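Local coordinates for protein leucine aminopeptidase (Parabacteroides distasonis, PDB 3TC8) that probably works as a zinc-dependent aminopeptidase of the M28 family, trimming peptides from their N-terminal ends, at residues I197-V202 / I263-Y268; P20-D25 / V132-E137; G236-N241 / R292-A297. One frame throughout, in Å; residues are numbered along the deposited sequence.

Contact 1: I197-V202 / I263-Y268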
# COMPACT_ATOMS: atom_id res chain seq x y z
N ILE A 197 1.73 -0.44 -9.28
CA ILE A 197 0.48 0.01 -8.69
C ILE A 197 0.62 -0.06 -7.17
O ILE A 197 0.86 -1.14 -6.61
CB ILE A 197 -0.75 -0.80 -9.11
CG1 ILE A 197 -0.92 -0.77 -10.65
CG2 ILE A 197 -1.98 -0.28 -8.41
CD1 ILE A 197 -2.02 -1.73 -11.11
N LEU A 198 0.51 1.09 -6.51
CA LEU A 198 0.43 1.23 -5.07
C LEU A 198 -1.02 1.26 -4.63
O LEU A 198 -1.81 2.01 -5.19
CB LEU A 198 1.13 2.53 -4.67
CG LEU A 198 0.98 3.00 -3.22
CD1 LEU A 198 1.52 1.98 -2.22
CD2 LEU A 198 1.68 4.32 -3.03
N LEU A 199 -1.36 0.51 -3.60
CA LEU A 199 -2.64 0.58 -2.94
C LEU A 199 -2.40 1.20 -1.57
O LEU A 199 -1.61 0.65 -0.78
CB LEU A 199 -3.26 -0.80 -2.76
CG LEU A 199 -3.44 -1.67 -4.02
CD1 LEU A 199 -4.13 -2.97 -3.68
CD2 LEU A 199 -4.15 -0.88 -5.09
N ASP A 200 -3.11 2.25 -1.26
CA ASP A 200 -3.00 2.91 0.05
C ASP A 200 -4.37 3.41 0.46
O ASP A 200 -4.97 4.15 -0.31
CB ASP A 200 -1.98 4.05 -0.05
CG ASP A 200 -1.59 4.67 1.26
OD1 ASP A 200 -1.96 4.18 2.34
OD2 ASP A 200 -0.82 5.70 1.27
N MSE A 201 -4.89 3.00 1.60
CA MSE A 201 -6.23 3.44 2.02
C MSE A 201 -7.30 3.11 0.98
O MSE A 201 -7.98 3.99 0.44
CB MSE A 201 -6.25 4.94 2.43
CG MSE A 201 -5.36 5.22 3.65
SE MSE A 201 -5.44 6.95 4.33
CE MSE A 201 -6.81 6.72 5.41
N VAL A 202 -7.38 1.81 0.72
CA VAL A 202 -8.31 1.23 -0.24
C VAL A 202 -9.41 0.41 0.41
O VAL A 202 -10.05 -0.40 -0.25
CB VAL A 202 -7.58 0.41 -1.31
CG1 VAL A 202 -6.69 1.32 -2.17
CG2 VAL A 202 -6.84 -0.74 -0.72
N ILE A 263 1.57 4.24 -10.18
CA ILE A 263 0.39 4.97 -9.78
C ILE A 263 0.01 4.64 -8.34
O ILE A 263 0.41 3.60 -7.79
CB ILE A 263 -0.79 4.67 -10.73
CG1 ILE A 263 -1.40 3.28 -10.50
CG2 ILE A 263 -0.37 4.88 -12.20
CD1 ILE A 263 -2.76 3.10 -11.18
N ASP A 264 -0.82 5.52 -7.78
CA ASP A 264 -1.36 5.36 -6.43
C ASP A 264 -2.86 5.31 -6.48
O ASP A 264 -3.47 6.27 -7.00
CB ASP A 264 -0.89 6.53 -5.55
CG ASP A 264 -1.07 6.33 -4.08
OD1 ASP A 264 -1.59 5.31 -3.60
OD2 ASP A 264 -0.63 7.30 -3.33
N ILE A 265 -3.44 4.22 -5.99
CA ILE A 265 -4.87 4.07 -5.80
C ILE A 265 -5.09 4.34 -4.32
O ILE A 265 -4.68 3.54 -3.47
CB ILE A 265 -5.37 2.66 -6.20
CG1 ILE A 265 -4.99 2.32 -7.65
CG2 ILE A 265 -6.87 2.54 -5.95
CD1 ILE A 265 -5.37 0.96 -8.11
N ILE A 266 -5.74 5.46 -4.01
CA ILE A 266 -5.82 6.00 -2.65
C ILE A 266 -7.06 6.82 -2.49
O ILE A 266 -7.41 7.62 -3.35
CB ILE A 266 -4.53 6.80 -2.29
CG1 ILE A 266 -4.64 7.39 -0.88
CG2 ILE A 266 -4.20 7.87 -3.31
CD1 ILE A 266 -3.32 7.91 -0.32
N ASN A 267 -7.74 6.62 -1.37
CA ASN A 267 -8.92 7.43 -1.04
C ASN A 267 -8.50 8.90 -0.87
O ASN A 267 -7.68 9.22 0.00
CB ASN A 267 -9.52 6.81 0.22
CG ASN A 267 -10.89 7.38 0.59
OD1 ASN A 267 -11.47 8.22 -0.13
ND2 ASN A 267 -11.41 6.91 1.73
N TYR A 268 -9.07 9.78 -1.69
CA TYR A 268 -8.83 11.19 -1.65
C TYR A 268 -10.15 11.91 -1.59
O TYR A 268 -11.08 11.58 -2.33
CB TYR A 268 -8.09 11.63 -2.93
CG TYR A 268 -7.90 13.11 -3.09
CD1 TYR A 268 -6.94 13.80 -2.36
CD2 TYR A 268 -8.63 13.81 -4.04
CE1 TYR A 268 -6.74 15.18 -2.54
CE2 TYR A 268 -8.45 15.17 -4.23
CZ TYR A 268 -7.50 15.86 -3.49
OH TYR A 268 -7.29 17.21 -3.66
O HOH W 1 -10.24 4.23 2.17
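Ile-265 lies across from Leu-199, and its side chain meets Ile-197, Leu-199 and Val-202 in turn. Its CB faces Leu-199 CD2 at 3.9 Å. From there CG2 branches off to Val-202 CG1, 4.0 Å away. CG1 is anti to the carbonyl carbon (chi1 -56°) and passes Ile-197 CG2; the tip, CD1, touches both Ile-197 CG2 at 3.6 Å and Leu-199 CD2 at 3.7 Å. The two strands, 195-200 and 262-266, are parallel neighbours at one border of the mixed sheet of this M28 peptidase, and 262-266 is the outermost strand there. Three nearly straight bonds lace them: Leu-198 N to Ile-263 O, Ile-265 N to Leu-198 O (2.9 Å), and Asp-200 N to Ile-265 O. On the other face Leu-198 and Asp-264 run side by side, with CD2 of the leucine 3.5 Å from OD1 of the aspartate. The carboxylate of Asp-200 on this face touches zinc ligand Asp-127. Beyond the strands, Asn-267 N gives a more bent bond (3.2 Å) to Met-201 O, tilted from the carbonyl plane. Asn-267 OD1 is hydrogen-bonded to Thr-208 N, while ND2 donates to a water that gives a weak bond to Met-201 O.

Contact 2: P20-D25 / V132-E137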
# COMPACT_ATOMS: atom_id res chain seq x y z
N PRO A 20 -9.26 -14.26 -12.17
CA PRO A 20 -9.75 -14.77 -10.92
C PRO A 20 -10.70 -13.81 -10.22
O PRO A 20 -10.69 -12.61 -10.44
CB PRO A 20 -8.47 -14.95 -10.11
CG PRO A 20 -7.39 -15.02 -11.02
CD PRO A 20 -7.80 -14.19 -12.19
N ASP A 21 -11.47 -14.37 -9.30
CA ASP A 21 -12.44 -13.67 -8.47
C ASP A 21 -11.75 -13.23 -7.17
O ASP A 21 -11.36 -14.09 -6.35
CB ASP A 21 -13.55 -14.69 -8.18
CG ASP A 21 -14.80 -14.11 -7.58
OD1 ASP A 21 -14.80 -12.95 -7.12
OD2 ASP A 21 -15.81 -14.85 -7.52
N PHE A 22 -11.61 -11.95 -6.93
CA PHE A 22 -11.09 -11.41 -5.68
C PHE A 22 -12.15 -11.66 -4.60
O PHE A 22 -13.30 -11.20 -4.71
CB PHE A 22 -10.87 -9.92 -5.85
CG PHE A 22 -10.34 -9.18 -4.62
CD1 PHE A 22 -11.21 -8.62 -3.70
CD2 PHE A 22 -8.99 -9.01 -4.46
CE1 PHE A 22 -10.72 -7.89 -2.64
CE2 PHE A 22 -8.49 -8.26 -3.38
CZ PHE A 22 -9.37 -7.70 -2.51
N ASN A 23 -11.77 -12.35 -3.53
CA ASN A 23 -12.69 -12.63 -2.43
C ASN A 23 -12.55 -11.53 -1.40
O ASN A 23 -11.56 -11.48 -0.64
CB ASN A 23 -12.35 -14.02 -1.86
CG ASN A 23 -13.26 -14.47 -0.75
OD1 ASN A 23 -13.70 -13.71 0.07
ND2 ASN A 23 -13.36 -15.78 -0.63
N ALA A 24 -13.53 -10.63 -1.36
CA ALA A 24 -13.46 -9.48 -0.47
C ALA A 24 -13.57 -9.88 1.00
O ALA A 24 -12.98 -9.20 1.85
CB ALA A 24 -14.48 -8.45 -0.84
N ASP A 25 -14.31 -10.93 1.33
CA ASP A 25 -14.37 -11.45 2.70
C ASP A 25 -12.98 -11.83 3.15
O ASP A 25 -12.57 -11.58 4.29
CB ASP A 25 -15.24 -12.72 2.81
CG ASP A 25 -16.74 -12.43 2.83
OD1 ASP A 25 -17.19 -11.28 3.04
OD2 ASP A 25 -17.49 -13.43 2.65
N VAL A 132 -2.34 -3.82 2.15
CA VAL A 132 -1.69 -5.11 2.35
C VAL A 132 -2.71 -6.25 2.27
O VAL A 132 -2.44 -7.28 1.68
CB VAL A 132 -0.96 -5.15 3.71
CG1 VAL A 132 -0.44 -6.51 4.04
CG2 VAL A 132 0.19 -4.11 3.70
N GLY A 133 -3.90 -6.05 2.85
CA GLY A 133 -4.91 -7.12 2.81
C GLY A 133 -5.42 -7.36 1.40
O GLY A 133 -5.62 -8.52 1.01
N ALA A 134 -5.63 -6.29 0.64
CA ALA A 134 -6.01 -6.43 -0.76
C ALA A 134 -4.92 -7.16 -1.53
O ALA A 134 -5.20 -8.06 -2.34
CB ALA A 134 -6.35 -5.12 -1.39
N LEU A 135 -3.66 -6.78 -1.32
CA LEU A 135 -2.56 -7.44 -2.01
C LEU A 135 -2.39 -8.88 -1.59
O LEU A 135 -2.02 -9.72 -2.43
CB LEU A 135 -1.25 -6.69 -1.82
CG LEU A 135 -1.14 -5.36 -2.57
CD1 LEU A 135 0.22 -4.71 -2.36
CD2 LEU A 135 -1.43 -5.48 -4.07
N LEU A 136 -2.63 -9.25 -0.33
CA LEU A 136 -2.59 -10.62 0.06
C LEU A 136 -3.63 -11.43 -0.68
O LEU A 136 -3.33 -12.54 -1.12
CB LEU A 136 -2.76 -10.81 1.58
CG LEU A 136 -1.55 -10.40 2.44
CD1 LEU A 136 -2.01 -10.35 3.91
CD2 LEU A 136 -0.39 -11.41 2.28
N GLU A 137 -4.83 -10.92 -0.81
CA GLU A 137 -5.86 -11.65 -1.55
C GLU A 137 -5.53 -11.76 -3.03
O GLU A 137 -5.72 -12.81 -3.65
CB GLU A 137 -7.21 -11.02 -1.29
CG GLU A 137 -8.34 -11.61 -2.11
CD GLU A 137 -8.55 -13.10 -1.94
OE1 GLU A 137 -8.07 -13.69 -0.94
OE2 GLU A 137 -9.27 -13.71 -2.80
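The Phe-22 ring carries the Glu-137 side chain over one face and the backbone of Ala-134 at its edge. Glu-137 CG sits 3.8 Å from the ring centroid, displaced toward the rim, in a CH-pi contact. At the edge, Phe-22 CE2 comes within 3.5 Å of Ala-134 O, while Ala-134 CA lies in the ring plane; Ala-134 CB approaches Phe-22 CZ at 4.1 Å. The carboxylate of Glu-137 stands almost perpendicular to the ring, the two planes 84° apart. This is where the chain enters helix 24-36, with Asn-23 as its N-cap: the OD1 of that asparagine accepts the backbone N of Ser-26. The contact thus ties a capped helix start to the flank of helix 125-144, one of the helices packed on the central sheet.

Glu-137 reaches across from its helix with CG anti to the backbone N and a bend at chi2 (57°) that turns CD aside. Its aliphatic part covers the phenylalanine while its oxygens go to polar partners. OE1 takes Ser-26 OG and forms a salt bridge with Arg-140 NE; OE2 accepts from Gln-141 NE2 as well as from the 20-25 segment. Several donors and one positive charge therefore grip this buried carboxylate, which probably favours its ionised form. Phe-22 also packs on Leu-303 and Ala-27, and its backbone N is bonded to Gln-300, so the helix 292-308 borders the same cluster. Asn-23 CB closes up to 3.2 Å from Glu-137 OE2, and the last link is the backbone bond beside it: Asn-23 N donates to Glu-137 OE2 over 2.9 Å, arriving from above the carboxylate plane, 42° out of it.

Contact 3: G236-N241 / R292-A297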
# COMPACT_ATOMS: atom_id res chain seq x y z
N GLY A 236 -17.02 2.41 -11.21
CA GLY A 236 -16.83 3.84 -11.37
C GLY A 236 -17.26 4.71 -10.23
O GLY A 236 -16.80 5.84 -10.14
N LYS A 237 -18.07 4.20 -9.30
CA LYS A 237 -18.39 5.01 -8.10
C LYS A 237 -17.23 5.08 -7.13
O LYS A 237 -17.21 5.94 -6.26
CB LYS A 237 -19.63 4.54 -7.41
CG LYS A 237 -19.51 3.28 -6.69
CD LYS A 237 -20.92 2.76 -6.41
CE LYS A 237 -20.93 1.62 -5.41
NZ LYS A 237 -20.86 2.16 -4.03
N TYR A 238 -16.26 4.18 -7.28
CA TYR A 238 -15.01 4.20 -6.55
C TYR A 238 -13.88 4.84 -7.32
O TYR A 238 -13.15 5.65 -6.77
CB TYR A 238 -14.59 2.78 -6.10
CG TYR A 238 -15.56 2.15 -5.15
CD1 TYR A 238 -15.53 2.47 -3.79
CD2 TYR A 238 -16.57 1.32 -5.59
CE1 TYR A 238 -16.45 1.90 -2.92
CE2 TYR A 238 -17.48 0.76 -4.71
CZ TYR A 238 -17.45 1.09 -3.39
OH TYR A 238 -18.39 0.53 -2.54
N PHE A 239 -13.69 4.45 -8.58
CA PHE A 239 -12.65 5.02 -9.43
C PHE A 239 -13.21 6.19 -10.17
O PHE A 239 -13.74 6.06 -11.28
CB PHE A 239 -12.10 3.95 -10.37
CG PHE A 239 -11.26 2.91 -9.67
CD1 PHE A 239 -11.84 1.82 -9.03
CD2 PHE A 239 -9.88 2.98 -9.70
CE1 PHE A 239 -11.06 0.87 -8.38
CE2 PHE A 239 -9.11 2.04 -9.07
CZ PHE A 239 -9.71 1.00 -8.43
N ILE A 240 -13.07 7.36 -9.57
CA ILE A 240 -13.71 8.60 -10.07
C ILE A 240 -12.93 9.09 -11.28
O ILE A 240 -11.69 9.18 -11.22
CB ILE A 240 -13.72 9.69 -9.00
CG1 ILE A 240 -14.28 9.17 -7.67
CG2 ILE A 240 -14.51 10.90 -9.50
CD1 ILE A 240 -15.68 8.58 -7.72
N ASN A 241 -13.63 9.39 -12.37
CA ASN A 241 -13.00 9.79 -13.61
C ASN A 241 -12.69 11.28 -13.57
O ASN A 241 -13.29 12.08 -14.32
CB ASN A 241 -13.90 9.46 -14.79
CG ASN A 241 -13.14 9.41 -16.11
OD1 ASN A 241 -11.90 9.24 -16.15
ND2 ASN A 241 -13.88 9.54 -17.22
N ARG A 292 -16.04 -4.29 2.70
CA ARG A 292 -15.81 -5.30 1.71
C ARG A 292 -16.07 -4.79 0.29
O ARG A 292 -15.40 -5.23 -0.64
CB ARG A 292 -16.65 -6.52 2.01
CG ARG A 292 -16.19 -7.29 3.19
CD ARG A 292 -17.25 -8.25 3.70
NE ARG A 292 -16.81 -9.07 4.83
CZ ARG A 292 -16.83 -8.68 6.09
NH1 ARG A 292 -17.25 -7.47 6.41
NH2 ARG A 292 -16.46 -9.52 7.04
N GLU A 293 -17.07 -3.96 0.11
CA GLU A 293 -17.37 -3.47 -1.23
C GLU A 293 -16.23 -2.61 -1.77
O GLU A 293 -15.90 -2.68 -2.95
CB GLU A 293 -18.73 -2.77 -1.28
CG GLU A 293 -19.95 -3.71 -1.28
CD GLU A 293 -20.02 -4.70 -0.13
OE1 GLU A 293 -19.83 -5.94 -0.35
OE2 GLU A 293 -20.30 -4.27 1.02
N THR A 294 -15.63 -1.77 -0.91
CA THR A 294 -14.49 -0.98 -1.36
C THR A 294 -13.32 -1.88 -1.72
O THR A 294 -12.68 -1.72 -2.75
CB THR A 294 -14.06 0.02 -0.27
OG1 THR A 294 -15.22 0.76 0.11
CG2 THR A 294 -12.97 0.93 -0.75
N LEU A 295 -12.99 -2.83 -0.82
CA LEU A 295 -11.89 -3.74 -1.10
C LEU A 295 -12.12 -4.48 -2.41
O LEU A 295 -11.18 -4.67 -3.17
CB LEU A 295 -11.74 -4.71 0.06
CG LEU A 295 -11.22 -4.16 1.38
CD1 LEU A 295 -11.38 -5.16 2.50
CD2 LEU A 295 -9.74 -3.71 1.28
N LYS A 296 -13.35 -4.94 -2.65
CA LYS A 296 -13.67 -5.65 -3.88
C LYS A 296 -13.39 -4.78 -5.10
O LYS A 296 -12.82 -5.25 -6.10
CB LYS A 296 -15.14 -6.08 -3.84
CG LYS A 296 -15.61 -6.81 -5.11
CD LYS A 296 -14.88 -8.09 -5.39
CE LYS A 296 -15.60 -8.91 -6.42
NZ LYS A 296 -14.87 -10.14 -6.82
N ALA A 297 -13.83 -3.53 -5.07
CA ALA A 297 -13.65 -2.65 -6.22
C ALA A 297 -12.16 -2.48 -6.53
O ALA A 297 -11.74 -2.58 -7.68
CB ALA A 297 -14.30 -1.30 -5.95
O HOH W 2 -18.17 1.08 0.09
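The CB of Ala-297 presses against the Tyr-238 ring, 3.5 Å from CD2 and 3.8 Å from CG, and this is the tight part of the contact. From its CA, the CB of Tyr-238 already points toward helix 292-308, and chi1 of -63° sets CG anti to the carbonyl carbon. Further out the ring runs past the first turn of that helix: CE1 meets Thr-294 OG1 at 3.5 Å, and the phenolic OH reaches Glu-293 CB, also at 3.5 Å. Next door, Phe-239 brings the edge of its ring to the helix backbone, with CE1 3.6 Å from Ala-297 O.

Around the phenol the contact is looser and wetter. One water lies in the ring plane, 2.7 Å from Tyr-238 OH, and donates to Thr-294 OG1 at 3.0 Å. Exposed Lys-237 adds a weak bond from NZ to the same hydroxyl, and exposed Glu-293 flanks it. An alanine at Tyr-238 would probably open a gap beside Ala-297 and Thr-294 and leave the bridging water without its phenol partner. Thr-294 OG1 is also bonded to Gly-204 O. In the surrounding fold, Tyr-238 packs on Phe-209 of strand 209-211, and Phe-239 meets Phe-209 and Trp-227 edge-to-face, so Tyr-238 and Phe-239 lie among helix 292-308, strand 209-211 and helix 213-233.

Contact 2 comes first along the chain and closes before the others open; contacts 1 and 3 then alternate, 197-202, 236-241, 263-268, 292-297. Their centres lie about 11 Å (1 and 3), 14 Å (2 and 3) and 15 Å (1 and 2) apart. Leu-199 of contact 1 packs on Ala-134 and Leu-135 of helix 125-144, the helix that also carries the zinc ligand Asp-127. Ile-265 touches Phe-239, and Val-202 meets Thr-294, which joins contact 1 to contact 3. Lys-296 forms a salt bridge with Asp-21. Helix 292-308 thus touches both the N-terminal 20-25 segment and, through Thr-294, the chain just past strand 195-200, the neighbour of border strand 262-266 in the sheet.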